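HpcH/HpaI aldolase/citrate lyase family protein (Burkholderia cenocepacia, PDB 4MF4) belongs to the HpcH/HpaI aldolase/citrate lyase family and folds as a TIM barrel, six copies of which make up the assembly. Local coordinates at residues A[116-124]-A[130-138]; A[170-178]-A[211-222]. One frame throughout, in Å; residues are numbered along the deposited sequence.

Contact 1: residues A[116-124]-A[130-138]; sequences AHAVRLTRF and PDGLRGVAG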
ATOM      1  N   ALA A 116      21.226  14.892 -25.611  1.00 16.41           N
ATOM      2  CA  ALA A 116      20.199  15.634 -26.368  1.00 16.49           C
ATOM      3  C   ALA A 116      18.813  14.956 -26.291  1.00 16.64           C
ATOM      4  O   ALA A 116      17.815  15.627 -26.146  1.00 17.73           O
ATOM      5  CB  ALA A 116      20.617  15.773 -27.831  1.00 16.60           C
ATOM      6  N   HIS A 117      18.763  13.643 -26.403  1.00 16.70           N
ATOM      7  CA  HIS A 117      17.480  12.897 -26.304  1.00 17.78           C
ATOM      8  C   HIS A 117      16.864  13.078 -24.900  1.00 16.76           C
ATOM      9  O   HIS A 117      15.702  13.370 -24.757  1.00 16.93           O
ATOM     10  CB  HIS A 117      17.684  11.426 -26.660  1.00 18.98           C
ATOM     11  CG  HIS A 117      16.418  10.624 -26.612  1.00 19.84           C
ATOM     12  ND1 HIS A 117      16.231   9.569 -25.752  1.00 20.65           N
ATOM     13  CD2 HIS A 117      15.251  10.770 -27.279  1.00 20.34           C
ATOM     14  CE1 HIS A 117      15.022   9.060 -25.924  1.00 20.60           C
ATOM     15  NE2 HIS A 117      14.400   9.784 -26.833  1.00 19.46           N
ATOM     16  N   ALA A 118      17.685  13.001 -23.872  1.00 16.86           N
ATOM     17  CA  ALA A 118      17.273  13.158 -22.492  1.00 16.46           C
ATOM     18  C   ALA A 118      16.639  14.518 -22.304  1.00 16.58           C
ATOM     19  O   ALA A 118      15.531  14.628 -21.783  1.00 16.88           O
ATOM     20  CB  ALA A 118      18.483  12.976 -21.567  1.00 16.74           C
ATOM     21  N   VAL A 119      17.275  15.542 -22.848  1.00 16.76           N
ATOM     22  CA  VAL A 119      16.715  16.893 -22.821  1.00 16.78           C
ATOM     23  C   VAL A 119      15.390  17.010 -23.548  1.00 18.17           C
ATOM     24  O   VAL A 119      14.472  17.587 -22.999  1.00 18.91           O
ATOM     25  CB  VAL A 119      17.697  17.967 -23.396  1.00 16.28           C
ATOM     26  CG1 VAL A 119      17.030  19.347 -23.510  1.00 16.03           C
ATOM     27  CG2 VAL A 119      18.920  18.095 -22.507  1.00 15.86           C
ATOM     28  N   ARG A 120      15.302  16.493 -24.772  1.00 19.68           N
ATOM     29  CA  ARG A 120      14.069  16.529 -25.563  1.00 20.35           C
ATOM     30  C   ARG A 120      12.894  15.948 -24.808  1.00 18.67           C
ATOM     31  O   ARG A 120      11.781  16.443 -24.899  1.00 18.80           O
ATOM     32  CB  ARG A 120      14.216  15.717 -26.871  1.00 22.34           C
ATOM     33  CG  ARG A 120      15.151  16.313 -27.918  1.00 24.67           C
ATOM     34  CD  ARG A 120      15.246  15.390 -29.139  1.00 26.72           C
ATOM     35  NE  ARG A 120      13.952  15.355 -29.826  1.00 28.16           N
ATOM     36  CZ  ARG A 120      13.617  14.546 -30.827  1.00 31.34           C
ATOM     37  NH1 ARG A 120      14.468  13.632 -31.277  1.00 31.74           N
ATOM     38  NH2 ARG A 120      12.398  14.641 -31.372  1.00 31.30           N
ATOM     39  N   LEU A 121      13.139  14.862 -24.092  1.00 18.34           N
ATOM     40  CA  LEU A 121      12.109  14.169 -23.343  1.00 18.18           C
ATOM     41  C   LEU A 121      11.565  15.039 -22.237  1.00 17.35           C
ATOM     42  O   LEU A 121      10.432  14.825 -21.821  1.00 18.99           O
ATOM     43  CB  LEU A 121      12.584  12.845 -22.758  1.00 17.99           C
ATOM     44  CG  LEU A 121      12.924  11.698 -23.706  1.00 18.37           C
ATOM     45  CD1 LEU A 121      13.402  10.541 -22.837  1.00 19.29           C
ATOM     46  CD2 LEU A 121      11.774  11.227 -24.586  1.00 19.12           C
ATOM     47  N   THR A 122      12.310  16.045 -21.810  1.00 16.84           N
ATOM     48  CA  THR A 122      11.849  16.973 -20.761  1.00 16.17           C
ATOM     49  C   THR A 122      11.218  18.284 -21.216  1.00 17.01           C
ATOM     50  O   THR A 122      10.757  19.067 -20.360  1.00 15.34           O
ATOM     51  CB  THR A 122      12.982  17.330 -19.757  1.00 16.22           C
ATOM     52  OG1 THR A 122      13.898  18.274 -20.342  1.00 16.28           O
ATOM     53  CG2 THR A 122      13.687  16.097 -19.302  1.00 16.30           C
ATOM     54  N   ARG A 123      11.132  18.495 -22.539  1.00 17.61           N
ATOM     55  CA  ARG A 123      10.670  19.763 -23.095  1.00 17.57           C
ATOM     56  C   ARG A 123       9.349  19.613 -23.879  1.00 18.12           C
ATOM     57  O   ARG A 123       9.220  18.760 -24.720  1.00 16.89           O
ATOM     58  CB  ARG A 123      11.719  20.361 -24.036  1.00 18.69           C
ATOM     59  CG  ARG A 123      13.057  20.769 -23.387  1.00 19.32           C
ATOM     60  CD  ARG A 123      12.851  21.628 -22.155  1.00 20.18           C
ATOM     61  NE  ARG A 123      14.015  22.411 -21.757  1.00 19.94           N
ATOM     62  CZ  ARG A 123      14.908  22.071 -20.824  1.00 20.97           C
ATOM     63  NH1 ARG A 123      14.850  20.922 -20.163  1.00 19.09           N
ATOM     64  NH2 ARG A 123      15.897  22.914 -20.541  1.00 21.05           N
ATOM     65  N   PHE A 124       8.377  20.452 -23.550  1.00 18.62           N
ATOM     66  CA  PHE A 124       7.251  20.698 -24.422  1.00 19.85           C
ATOM     67  C   PHE A 124       7.718  21.311 -25.750  1.00 21.51           C
ATOM     68  O   PHE A 124       8.562  22.205 -25.750  1.00 22.47           O
ATOM     69  CB  PHE A 124       6.311  21.668 -23.757  1.00 19.87           C
ATOM     70  CG  PHE A 124       5.586  21.102 -22.567  1.00 19.95           C
ATOM     71  CD1 PHE A 124       4.990  19.869 -22.631  1.00 19.16           C
ATOM     72  CD2 PHE A 124       5.467  21.855 -21.402  1.00 20.15           C
ATOM     73  CE1 PHE A 124       4.284  19.376 -21.542  1.00 21.52           C
ATOM     74  CE2 PHE A 124       4.776  21.379 -20.323  1.00 20.21           C
ATOM     75  CZ  PHE A 124       4.194  20.127 -20.377  1.00 21.21           C
ATOM     76  N   PRO A 130      11.941  23.304 -30.364  1.00 27.59           N
ATOM     77  CA  PRO A 130      10.975  22.850 -31.350  1.00 26.95           C
ATOM     78  C   PRO A 130      10.890  21.320 -31.491  1.00 25.55           C
ATOM     79  O   PRO A 130       9.869  20.799 -31.915  1.00 25.51           O
ATOM     80  CB  PRO A 130      11.499  23.485 -32.654  1.00 29.01           C
ATOM     81  CG  PRO A 130      12.969  23.627 -32.416  1.00 28.69           C
ATOM     82  CD  PRO A 130      13.027  24.082 -30.989  1.00 28.47           C
ATOM     83  N   ASP A 131      11.968  20.617 -31.156  1.00 24.01           N
ATOM     84  CA  ASP A 131      11.937  19.169 -31.182  1.00 24.34           C
ATOM     85  C   ASP A 131      11.522  18.531 -29.830  1.00 22.43           C
ATOM     86  O   ASP A 131      11.815  17.373 -29.595  1.00 21.68           O
ATOM     87  CB  ASP A 131      13.284  18.614 -31.637  1.00 24.96           C
ATOM     88  CG  ASP A 131      14.419  18.952 -30.686  1.00 25.97           C
ATOM     89  OD1 ASP A 131      14.240  19.696 -29.706  1.00 28.71           O
ATOM     90  OD2 ASP A 131      15.528  18.467 -30.939  1.00 29.75           O
ATOM     91  N   GLY A 132      10.832  19.270 -28.979  1.00 21.40           N
ATOM     92  CA  GLY A 132      10.458  18.748 -27.644  1.00 21.22           C
ATOM     93  C   GLY A 132       9.592  17.529 -27.760  1.00 21.95           C
ATOM     94  O   GLY A 132       8.742  17.468 -28.650  1.00 20.42           O
ATOM     95  N   LEU A 133       9.792  16.569 -26.859  1.00 21.37           N
ATOM     96  CA  LEU A 133       9.020  15.342 -26.878  1.00 23.77           C
ATOM     97  C   LEU A 133       8.135  15.151 -25.643  1.00 24.14           C
ATOM     98  O   LEU A 133       7.468  14.126 -25.519  1.00 24.28           O
ATOM     99  CB  LEU A 133       9.944  14.149 -27.035  1.00 24.45           C
ATOM    100  CG  LEU A 133      10.621  13.957 -28.385  1.00 25.49           C
ATOM    101  CD1 LEU A 133      11.448  12.702 -28.337  1.00 25.95           C
ATOM    102  CD2 LEU A 133       9.614  13.861 -29.530  1.00 27.48           C
ATOM    103  N   ARG A 134       8.085  16.144 -24.761  1.00 23.97           N
ATOM    104  CA  ARG A 134       7.226  16.030 -23.592  1.00 24.50           C
ATOM    105  C   ARG A 134       5.707  16.093 -23.934  1.00 23.55           C
ATOM    106  O   ARG A 134       5.230  17.029 -24.558  1.00 22.33           O
ATOM    107  CB  ARG A 134       7.562  17.080 -22.542  1.00 23.26           C
ATOM    108  CG  ARG A 134       6.876  16.793 -21.215  1.00 23.30           C
ATOM    109  CD  ARG A 134       7.146  17.838 -20.158  1.00 22.77           C
ATOM    110  NE  ARG A 134       6.287  17.509 -19.014  1.00 23.01           N
ATOM    111  CZ  ARG A 134       6.170  18.216 -17.901  1.00 21.32           C
ATOM    112  NH1 ARG A 134       6.932  19.291 -17.681  1.00 19.80           N
ATOM    113  NH2 ARG A 134       5.321  17.769 -16.962  1.00 23.12           N
ATOM    114  N   GLY A 135       4.973  15.093 -23.450  1.00 24.28           N
ATOM    115  CA  GLY A 135       3.524  14.962 -23.667  1.00 22.35           C
ATOM    116  C   GLY A 135       2.742  15.868 -22.757  1.00 22.86           C
ATOM    117  O   GLY A 135       3.104  16.059 -21.595  1.00 22.85           O
ATOM    118  N   VAL A 136       1.668  16.438 -23.303  1.00 22.73           N
ATOM    119  CA  VAL A 136       0.882  17.459 -22.662  1.00 24.52           C
ATOM    120  C   VAL A 136      -0.283  16.827 -21.886  1.00 24.68           C
ATOM    121  O   VAL A 136      -1.093  16.095 -22.451  1.00 27.65           O
ATOM    122  CB  VAL A 136       0.326  18.421 -23.748  1.00 25.82           C
ATOM    123  CG1 VAL A 136      -0.567  19.464 -23.142  1.00 27.65           C
ATOM    124  CG2 VAL A 136       1.471  19.071 -24.535  1.00 28.38           C
ATOM    125  N   ALA A 137      -0.395  17.110 -20.604  1.00 22.70           N
ATOM    126  CA  ALA A 137      -1.610  16.775 -19.883  1.00 21.65           C
ATOM    127  C   ALA A 137      -1.773  17.816 -18.767  1.00 22.25           C
ATOM    128  O   ALA A 137      -0.886  17.963 -17.902  1.00 23.44           O
ATOM    129  CB  ALA A 137      -1.552  15.361 -19.341  1.00 20.84           C
ATOM    130  N   GLY A 138      -2.874  18.560 -18.839  1.00 20.59           N
ATOM    131  CA  GLY A 138      -3.082  19.718 -17.991  1.00 21.69           C
ATOM    132  C   GLY A 138      -3.479  19.430 -16.569  1.00 21.32           C
ATOM    133  O   GLY A 138      -3.359  20.330 -15.736  1.00 24.55           O
TER
HETATM  134  O   HOH W   1       8.787  20.807 -19.429  1.00 21.52           O

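Contact 2: residues A[170-178]-A[211-222]; sequences GVDEVERIA and AMARVLAAGKQA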
ATOM      1  N   GLY A 170      31.572   7.550 -22.490  1.00 21.40           N
ATOM      2  CA  GLY A 170      31.019   8.823 -21.994  1.00 20.82           C
ATOM      3  C   GLY A 170      32.122   9.802 -21.658  1.00 20.27           C
ATOM      4  O   GLY A 170      32.017  10.988 -21.945  1.00 18.65           O
ATOM      5  N   VAL A 171      33.191   9.299 -21.041  1.00 21.05           N
ATOM      6  CA  VAL A 171      34.324  10.155 -20.733  1.00 23.24           C
ATOM      7  C   VAL A 171      34.966  10.698 -22.021  1.00 25.15           C
ATOM      8  O   VAL A 171      35.274  11.891 -22.089  1.00 25.24           O
ATOM      9  CB  VAL A 171      35.368   9.486 -19.817  1.00 23.93           C
ATOM     10  CG1 VAL A 171      36.517  10.451 -19.578  1.00 22.95           C
ATOM     11  CG2 VAL A 171      34.746   9.114 -18.461  1.00 23.61           C
ATOM     12  N   ASP A 172      35.090   9.867 -23.054  1.00 27.92           N
ATOM     13  CA  ASP A 172      35.672  10.328 -24.326  1.00 31.92           C
ATOM     14  C   ASP A 172      34.797  11.400 -24.991  1.00 32.12           C
ATOM     15  O   ASP A 172      35.304  12.266 -25.696  1.00 33.25           O
ATOM     16  CB  ASP A 172      35.876   9.164 -25.295  1.00 36.94           C
ATOM     17  CG  ASP A 172      36.919   8.173 -24.811  1.00 44.32           C
ATOM     18  OD1 ASP A 172      38.054   8.584 -24.465  1.00 55.11           O
ATOM     19  OD2 ASP A 172      36.606   6.969 -24.786  1.00 50.73           O
ATOM     20  N   GLU A 173      33.490  11.346 -24.724  1.00 26.66           N
ATOM     21  CA  GLU A 173      32.513  12.194 -25.353  1.00 24.57           C
ATOM     22  C   GLU A 173      32.134  13.380 -24.473  1.00 21.74           C
ATOM     23  O   GLU A 173      31.269  14.153 -24.841  1.00 19.83           O
ATOM     24  CB  GLU A 173      31.243  11.335 -25.667  1.00 25.68           C
ATOM     25  CG  GLU A 173      31.382  10.348 -26.829  1.00 28.61           C
ATOM     26  CD  GLU A 173      31.342  11.062 -28.183  1.00 31.71           C
ATOM     27  OE1 GLU A 173      30.772  10.530 -29.147  1.00 36.35           O
ATOM     28  OE2 GLU A 173      31.821  12.192 -28.276  1.00 31.23           O
ATOM     29  N   VAL A 174      32.809  13.561 -23.336  1.00 21.38           N
ATOM     30  CA  VAL A 174      32.310  14.442 -22.287  1.00 18.99           C
ATOM     31  C   VAL A 174      32.315  15.929 -22.632  1.00 19.27           C
ATOM     32  O   VAL A 174      31.444  16.667 -22.193  1.00 18.46           O
ATOM     33  CB  VAL A 174      33.004  14.226 -20.945  1.00 18.99           C
ATOM     34  CG1 VAL A 174      34.434  14.742 -20.975  1.00 19.04           C
ATOM     35  CG2 VAL A 174      32.220  14.950 -19.835  1.00 19.81           C
ATOM     36  N   GLU A 175      33.265  16.379 -23.441  1.00 19.83           N
ATOM     37  CA  GLU A 175      33.264  17.778 -23.833  1.00 20.66           C
ATOM     38  C   GLU A 175      32.030  18.058 -24.731  1.00 20.78           C
ATOM     39  O   GLU A 175      31.369  19.063 -24.574  1.00 21.18           O
ATOM     40  CB  GLU A 175      34.601  18.179 -24.498  1.00 22.06           C
ATOM     41  CG  GLU A 175      35.817  18.013 -23.550  1.00 23.23           C
ATOM     42  CD  GLU A 175      36.398  16.589 -23.479  1.00 24.95           C
ATOM     43  OE1 GLU A 175      35.965  15.686 -24.255  1.00 26.69           O
ATOM     44  OE2 GLU A 175      37.315  16.343 -22.635  1.00 25.67           O
ATOM     45  N   ARG A 176      31.707  17.160 -25.636  1.00 21.41           N
ATOM     46  CA  ARG A 176      30.522  17.351 -26.509  1.00 21.83           C
ATOM     47  C   ARG A 176      29.197  17.153 -25.732  1.00 19.79           C
ATOM     48  O   ARG A 176      28.168  17.762 -26.069  1.00 18.29           O
ATOM     49  CB  ARG A 176      30.584  16.382 -27.693  1.00 24.53           C
ATOM     50  CG  ARG A 176      31.753  16.618 -28.664  1.00 28.84           C
ATOM     51  CD  ARG A 176      32.046  15.350 -29.473  1.00 33.66           C
ATOM     52  NE  ARG A 176      31.130  15.208 -30.616  1.00 38.90           N
ATOM     53  CZ  ARG A 176      30.614  14.060 -31.088  1.00 41.35           C
ATOM     54  NH1 ARG A 176      30.859  12.887 -30.519  1.00 42.42           N
ATOM     55  NH2 ARG A 176      29.806  14.098 -32.133  1.00 42.61           N
ATOM     56  N   ILE A 177      29.202  16.254 -24.734  1.00 17.83           N
ATOM     57  CA  ILE A 177      28.059  16.144 -23.814  1.00 16.90           C
ATOM     58  C   ILE A 177      27.846  17.461 -23.060  1.00 17.36           C
ATOM     59  O   ILE A 177      26.739  17.981 -22.999  1.00 17.58           O
ATOM     60  CB  ILE A 177      28.224  14.979 -22.838  1.00 16.45           C
ATOM     61  CG1 ILE A 177      28.150  13.664 -23.622  1.00 16.18           C
ATOM     62  CG2 ILE A 177      27.139  15.019 -21.755  1.00 16.25           C
ATOM     63  CD1 ILE A 177      28.602  12.457 -22.852  1.00 16.40           C
ATOM     64  N   ALA A 178      28.920  18.020 -22.522  1.00 17.50           N
ATOM     65  CA  ALA A 178      28.844  19.300 -21.816  1.00 17.93           C
ATOM     66  C   ALA A 178      28.307  20.451 -22.672  1.00 18.74           C
ATOM     67  O   ALA A 178      27.610  21.324 -22.156  1.00 18.67           O
ATOM     68  CB  ALA A 178      30.200  19.660 -21.285  1.00 18.57           C
ATOM     69  N   ALA A 211      40.035   9.726 -15.373  1.00 19.19           N
ATOM     70  CA  ALA A 211      38.777   9.910 -16.012  1.00 16.73           C
ATOM     71  C   ALA A 211      37.942  10.966 -15.274  1.00 16.73           C
ATOM     72  O   ALA A 211      37.366  11.858 -15.917  1.00 16.71           O
ATOM     73  CB  ALA A 211      38.030   8.602 -16.119  1.00 15.93           C
ATOM     74  N   MET A 212      37.868  10.865 -13.959  1.00 16.71           N
ATOM     75  CA  MET A 212      37.070  11.804 -13.199  1.00 18.59           C
ATOM     76  C   MET A 212      37.564  13.244 -13.410  1.00 18.54           C
ATOM     77  O   MET A 212      36.760  14.142 -13.625  1.00 19.32           O
ATOM     78  CB  MET A 212      37.063  11.431 -11.722  1.00 19.76           C
ATOM     79  CG  MET A 212      36.451  10.063 -11.410  1.00 22.57           C
ATOM     80  SD  MET A 212      36.768   9.551  -9.707  1.00 26.95           S
ATOM     81  CE  MET A 212      35.964  10.847  -8.829  1.00 25.71           C
ATOM     82  N   ALA A 213      38.888  13.448 -13.334  1.00 18.28           N
ATOM     83  CA  ALA A 213      39.522  14.748 -13.544  1.00 18.31           C
ATOM     84  C   ALA A 213      39.102  15.313 -14.903  1.00 18.50           C
ATOM     85  O   ALA A 213      38.776  16.502 -15.001  1.00 18.07           O
ATOM     86  CB  ALA A 213      41.058  14.622 -13.431  1.00 18.86           C
ATOM     87  N   ARG A 214      39.070  14.463 -15.945  1.00 18.98           N
ATOM     88  CA  ARG A 214      38.621  14.903 -17.260  1.00 20.26           C
ATOM     89  C   ARG A 214      37.202  15.434 -17.264  1.00 18.26           C
ATOM     90  O   ARG A 214      36.922  16.458 -17.884  1.00 18.23           O
ATOM     91  CB  ARG A 214      38.781  13.813 -18.343  1.00 22.20           C
ATOM     92  CG  ARG A 214      38.459  14.333 -19.738  1.00 23.82           C
ATOM     93  CD  ARG A 214      38.763  13.314 -20.822  1.00 27.88           C
ATOM     94  NE  ARG A 214      38.119  13.644 -22.098  1.00 29.86           N
ATOM     95  CZ  ARG A 214      38.184  12.879 -23.181  1.00 31.88           C
ATOM     96  NH1 ARG A 214      38.852  11.731 -23.167  1.00 33.21           N
ATOM     97  NH2 ARG A 214      37.592  13.270 -24.286  1.00 35.60           N
ATOM     98  N   VAL A 215      36.302  14.753 -16.562  1.00 17.20           N
ATOM     99  CA  VAL A 215      34.906  15.158 -16.550  1.00 16.49           C
ATOM    100  C   VAL A 215      34.761  16.519 -15.846  1.00 15.90           C
ATOM    101  O   VAL A 215      34.093  17.446 -16.328  1.00 15.29           O
ATOM    102  CB  VAL A 215      34.035  14.076 -15.822  1.00 16.65           C
ATOM    103  CG1 VAL A 215      32.618  14.570 -15.655  1.00 16.95           C
ATOM    104  CG2 VAL A 215      34.031  12.773 -16.604  1.00 17.46           C
ATOM    105  N   LEU A 216      35.368  16.629 -14.673  1.00 16.08           N
ATOM    106  CA  LEU A 216      35.390  17.921 -13.950  1.00 15.68           C
ATOM    107  C   LEU A 216      35.941  19.073 -14.807  1.00 16.43           C
ATOM    108  O   LEU A 216      35.379  20.188 -14.827  1.00 16.98           O
ATOM    109  CB  LEU A 216      36.215  17.772 -12.664  1.00 16.23           C
ATOM    110  CG  LEU A 216      36.479  19.034 -11.823  1.00 15.87           C
ATOM    111  CD1 LEU A 216      35.136  19.575 -11.341  1.00 17.04           C
ATOM    112  CD2 LEU A 216      37.383  18.742 -10.636  1.00 16.49           C
ATOM    113  N   ALA A 217      37.052  18.814 -15.500  1.00 16.34           N
ATOM    114  CA  ALA A 217      37.711  19.838 -16.316  1.00 16.73           C
ATOM    115  C   ALA A 217      36.835  20.208 -17.472  1.00 16.79           C
ATOM    116  O   ALA A 217      36.729  21.385 -17.852  1.00 16.20           O
ATOM    117  CB  ALA A 217      39.063  19.342 -16.806  1.00 16.44           C
ATOM    118  N   ALA A 218      36.175  19.209 -18.048  1.00 16.83           N
ATOM    119  CA  ALA A 218      35.224  19.512 -19.138  1.00 17.67           C
ATOM    120  C   ALA A 218      34.127  20.470 -18.695  1.00 18.50           C
ATOM    121  O   ALA A 218      33.749  21.403 -19.405  1.00 18.41           O
ATOM    122  CB  ALA A 218      34.632  18.243 -19.711  1.00 17.67           C
ATOM    123  N   GLY A 219      33.577  20.205 -17.521  1.00 18.35           N
ATOM    124  CA  GLY A 219      32.564  21.048 -16.963  1.00 18.50           C
ATOM    125  C   GLY A 219      33.062  22.469 -16.787  1.00 18.23           C
ATOM    126  O   GLY A 219      32.392  23.401 -17.215  1.00 17.45           O
ATOM    127  N   LYS A 220      34.224  22.628 -16.136  1.00 18.78           N
ATOM    128  CA  LYS A 220      34.789  23.955 -15.858  1.00 19.22           C
ATOM    129  C   LYS A 220      35.012  24.758 -17.112  1.00 18.77           C
ATOM    130  O   LYS A 220      34.748  25.966 -17.140  1.00 19.90           O
ATOM    131  CB  LYS A 220      36.112  23.851 -15.089  1.00 19.78           C
ATOM    132  CG  LYS A 220      35.944  23.382 -13.659  1.00 19.85           C
ATOM    133  CD  LYS A 220      37.280  23.383 -12.969  1.00 20.54           C
ATOM    134  CE  LYS A 220      37.190  22.942 -11.554  1.00 21.46           C
ATOM    135  NZ  LYS A 220      38.549  22.535 -11.092  1.00 22.75           N
ATOM    136  N   GLN A 221      35.516  24.098 -18.142  1.00 19.08           N
ATOM    137  CA  GLN A 221      35.811  24.745 -19.419  1.00 19.74           C
ATOM    138  C   GLN A 221      34.506  25.160 -20.142  1.00 18.66           C
ATOM    139  O   GLN A 221      34.432  26.217 -20.765  1.00 16.37           O
ATOM    140  CB  GLN A 221      36.686  23.819 -20.288  1.00 21.37           C
ATOM    141  CG  GLN A 221      37.298  24.450 -21.523  1.00 23.41           C
ATOM    142  CD  GLN A 221      36.329  24.711 -22.668  1.00 24.94           C
ATOM    143  OE1 GLN A 221      35.309  24.043 -22.831  1.00 25.24           O
ATOM    144  NE2 GLN A 221      36.659  25.710 -23.482  1.00 27.28           N
ATOM    145  N   ALA A 222      33.460  24.355 -19.997  1.00 18.13           N
ATOM    146  CA  ALA A 222      32.177  24.645 -20.635  1.00 18.71           C
ATOM    147  C   ALA A 222      31.336  25.627 -19.855  1.00 18.80           C
ATOM    148  O   ALA A 222      30.303  26.059 -20.361  1.00 18.95           O
ATOM    149  CB  ALA A 222      31.369  23.357 -20.814  1.00 18.23           C
TER
HETATM  150  O   HOH W   2      38.135  17.641 -20.103  1.00 19.85           O

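Contact 1: residues A[116-124]-A[130-138]
Arg134 lays its side chain over one face of the Phe124 ring, CD standing 3.8 Å from the ring centroid and 23° off the normal, a CH-pi contact. The chain is extended from CG to NE, which carries the guanidinium on across the same face; its plane lies only 11° from that of the ring, and CZ of Phe124 sits beneath it. Water 1, at the edge of the guanidinium, accepts from Arg134 NH1 and donates to Thr122 O, while NH2 is bonded to Tyr151 OH. Gly135 O meets the ring edge, and Val136 CG2 adds an apolar contact to Phe124 CD1 at 4.1 Å. In the TIM barrel, segment 116-124 runs off the end of helix 112-121, and the long loop that follows folds back on that end. Two backbone bonds tie the loop down: Leu133 N to Arg120 O (2.8 Å) and Arg134 N to Arg123 O (2.9 Å). Arg120 O also accepts from Arg123 N, the two donors arriving from opposite faces of its carbonyl plane. The Arg120 chain bends at chi3 (67°), turning NE onto Asp131 O, which lies in the guanidinium plane, at 2.9 Å; Asp131 OD2, 3.7 Å from Arg120 NE, lies well off that plane, a long ion pair with no N-H directed at it. Leu133 CD1 sits over one guanidinium face, toward its rim, and also meets Leu121 CD2 at 4.0 Å. Beyond the chain, Val136 N bonds to Asp192 OD1 of a second subunit, and Leu200 of that subunit packs on Phe124.

Contact 2: residues A[170-178]-A[211-222]
Glu175 OE2 takes two donors: Arg214 NE at 2.9 Å and water 2, which also donates to Arg214 O and so links the carboxylate to the backbone of the facing helix. Here neighbouring elements of the helical layer of the TIM barrel meet, the short helices 168-172 and 174-178 packing against helix 206-222; the axes of 174-178 and 211-222 approach to 9.1 Å and cross at -36°. Arg214 is a knob from helix 206-222, its extended side chain entering a hole formed by Val171, Asp172, Val174 and Glu175. It grips Glu175 side-on, with NH2 giving a nearly straight bond to OE1 (2.9 Å, 173°) alongside the NE bond to OE2, each oxygen using its syn lone pair. The bend of Glu175 at chi2 (83°) brings the carboxylate round to this edge. Val171 O lies over the centre of one guanidinium face, where no N-H is directed at it, and Asp172 OD1 completes the salt-bridge network at 3.5 Å from Arg214 NH1. Beside this network the packing is apolar: Val174 CG1 rests on Ala218 CB at 3.7 Å, its CG2 faces Val215 CG1, and Leu186 of strand 185-188 backs Val174. Val171 CG2 touches both Ala211 CB and Val215 CG2. Further along the helices, the methyl groups of Ala178 and Ala222 meet, CB to CB, at 3.9 Å.

Both contacts lie on the outside of one eight-stranded parallel barrel, contact 2 between helices and contact 1 between a helix end and its loop; both segments of contact 1 precede those of contact 2 along the chain. Strand 160-165 lies between them in sequence and beside strand 103-106 in the barrel. Their centres are 25 Å apart and their nearest atoms about 7 Å, so they do not touch directly. Helix 112-121 still connects the two neighbourhoods: its C-terminal part carries contact 1, while Ala115 and Pro112 on it pack against Ile177, Glu173 and Arg176 of segment 170-178. Contact 1 extends to another subunit, whereas no other chain of the assembly touches contact 2.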